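Local coordinates for putative alcohol dehydrogenase (Sinorhizobium meliloti, PDB 4J6F), which probably acts as a medium-chain, nicotinamide-dependent alcohol dehydrogenase or related reductase, at residues 190-195 with 224-229. Sequence-based numbering, arbitrary orientation.
Sequences CAYLTG and IQLARA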
loop_
_atom_site.group_PDB
_atom_site.type_symbol
_atom_site.label_atom_id
_atom_site.label_comp_id
_atom_site.label_asym_id
_atom_site.label_seq_id
_atom_site.Cartn_x
_atom_site.Cartn_y
_atom_site.Cartn_z
ATOM N N CYS A 190 -6.465 -10.672 -20.475
ATOM C CA CYS A 190 -5.426 -10.508 -19.467
ATOM C C CYS A 190 -5.197 -9.058 -19.067
ATOM O O CYS A 190 -5.322 -8.728 -17.889
ATOM C CB CYS A 190 -4.110 -11.155 -19.913
ATOM S SG CYS A 190 -2.766 -11.032 -18.701
ATOM N N ALA A 191 -4.866 -8.184 -20.012
ATOM C CA ALA A 191 -4.538 -6.807 -19.629
ATOM C C ALA A 191 -5.720 -6.005 -19.063
ATOM O O ALA A 191 -5.524 -5.217 -18.132
ATOM C CB ALA A 191 -3.862 -6.055 -20.758
ATOM N N TYR A 192 -6.928 -6.211 -19.601
ATOM C CA TYR A 192 -8.091 -5.422 -19.167
ATOM C C TYR A 192 -8.676 -5.927 -17.847
ATOM O O TYR A 192 -9.174 -5.136 -17.040
ATOM C CB TYR A 192 -9.154 -5.280 -20.273
ATOM C CG TYR A 192 -8.703 -4.374 -21.421
ATOM C CD1 TYR A 192 -7.655 -4.756 -22.266
ATOM C CD2 TYR A 192 -9.309 -3.136 -21.656
ATOM C CE1 TYR A 192 -7.228 -3.940 -23.297
ATOM C CE2 TYR A 192 -8.887 -2.316 -22.695
ATOM C CZ TYR A 192 -7.844 -2.724 -23.510
ATOM O OH TYR A 192 -7.384 -1.933 -24.550
ATOM N N LEU A 193 -8.590 -7.228 -17.605
ATOM C CA LEU A 193 -8.954 -7.738 -16.302
ATOM C C LEU A 193 -7.987 -7.165 -15.274
ATOM O O LEU A 193 -8.424 -6.628 -14.241
ATOM C CB LEU A 193 -8.917 -9.265 -16.270
ATOM C CG LEU A 193 -9.397 -9.915 -14.972
ATOM C CD1 LEU A 193 -10.811 -9.483 -14.615
ATOM C CD2 LEU A 193 -9.331 -11.428 -15.097
ATOM N N THR A 194 -6.684 -7.270 -15.574
ATOM C CA THR A 194 -5.621 -6.735 -14.718
ATOM C C THR A 194 -5.784 -5.229 -14.489
ATOM O O THR A 194 -5.785 -4.765 -13.347
ATOM C CB THR A 194 -4.226 -7.097 -15.272
ATOM O OG1 THR A 194 -4.075 -8.512 -15.223
ATOM C CG2 THR A 194 -3.113 -6.510 -14.439
ATOM N N GLY A 195 -5.939 -4.476 -15.571
ATOM C CA GLY A 195 -6.339 -3.071 -15.489
ATOM C C GLY A 195 -7.508 -2.799 -14.552
ATOM O O GLY A 195 -7.374 -1.999 -13.628
ATOM N N ILE A 224 -6.059 3.428 -19.379
ATOM C CA ILE A 224 -6.531 4.681 -19.965
ATOM C C ILE A 224 -8.000 4.576 -20.403
ATOM O O ILE A 224 -8.818 5.446 -20.084
ATOM C CB ILE A 224 -5.618 5.142 -21.119
ATOM C CG1 ILE A 224 -4.227 5.443 -20.555
ATOM C CG2 ILE A 224 -6.202 6.360 -21.849
ATOM C CD1 ILE A 224 -3.181 5.737 -21.604
ATOM N N GLN A 225 -8.333 3.501 -21.102
ATOM C CA GLN A 225 -9.717 3.264 -21.505
ATOM C C GLN A 225 -10.612 3.003 -20.296
ATOM O O GLN A 225 -11.669 3.636 -20.150
ATOM C CB GLN A 225 -9.827 2.114 -22.510
ATOM C CG GLN A 225 -9.221 2.390 -23.875
ATOM C CD GLN A 225 -9.835 1.507 -24.936
ATOM O OE1 GLN A 225 -10.899 1.832 -25.485
ATOM N NE2 GLN A 225 -9.186 0.373 -25.227
ATOM N N LEU A 226 -10.185 2.106 -19.412
ATOM C CA LEU A 226 -11.010 1.785 -18.261
ATOM C C LEU A 226 -11.226 3.003 -17.361
ATOM O O LEU A 226 -12.305 3.181 -16.815
ATOM C CB LEU A 226 -10.444 0.605 -17.491
ATOM C CG LEU A 226 -10.333 -0.709 -18.263
ATOM C CD1 LEU A 226 -9.447 -1.650 -17.475
ATOM C CD2 LEU A 226 -11.677 -1.363 -18.509
ATOM N N ALA A 227 -10.218 3.859 -17.232
ATOM C CA ALA A 227 -10.391 5.119 -16.512
ATOM C C ALA A 227 -11.553 5.937 -17.094
ATOM O O ALA A 227 -12.411 6.444 -16.357
ATOM C CB ALA A 227 -9.113 5.932 -16.544
ATOM N N ARG A 228 -11.584 6.058 -18.420
ATOM C CA ARG A 228 -12.650 6.796 -19.067
ATOM C C ARG A 228 -14.001 6.133 -18.808
ATOM O O ARG A 228 -14.981 6.803 -18.505
ATOM C CB ARG A 228 -12.378 6.911 -20.558
ATOM C CG ARG A 228 -11.334 7.944 -20.900
ATOM C CD ARG A 228 -11.818 9.326 -20.509
ATOM N NE ARG A 228 -10.805 10.330 -20.805
ATOM C CZ ARG A 228 -10.839 11.589 -20.395
ATOM N NH1 ARG A 228 -11.844 12.027 -19.650
ATOM N NH2 ARG A 228 -9.850 12.406 -20.725
ATOM N N ALA A 229 -14.020 4.805 -18.887
ATOM C CA ALA A 229 -15.238 4.009 -18.726
ATOM C C ALA A 229 -15.959 4.250 -17.411
ATOM O O ALA A 229 -17.165 4.043 -17.326
ATOM C CB ALA A 229 -14.918 2.529 -18.869
#
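With chi1 of -70° in Tyr192 and -68° in Gln225, each CG stands opposite its own carbonyl carbon, and the two polar ends meet between helices 189-201 and 218-229. Gln225 NE2 comes to the hydroxyl edge of the Tyr192 ring, close to the ring plane, while the amide plane itself stands almost perpendicular to the ring (83°). The hydrogen bond from Gln225 NE2 to Tyr192 OH (3.0 Å) is bent and weak. A stronger hold on the amide lies at its other end, where Gln225 OE1 accepts from the backbone N of Arg349. Leu226 illustrates how a branched side chain seats against the backbone of the facing helix: its CD1 reaches Tyr192 O at 3.5 Å, and its CG passes Tyr192 CD2. Gly195, lacking a side chain, lets the same Leu226 CD1 come up to its backbone C at 3.7 Å. Leu339 and Tyr342 of helix 333-344 pack against Tyr192 and Leu226 respectively. The axes of the two short segments come within 10.2 Å. Helix 218-229 is the helix of the beta-alpha-beta crossover between parallel strands 209-212 and 233-238, and helix 189-201 packs against it, in the Rossmann-type, probably nucleotide-binding domain of medium-chain dehydrogenases.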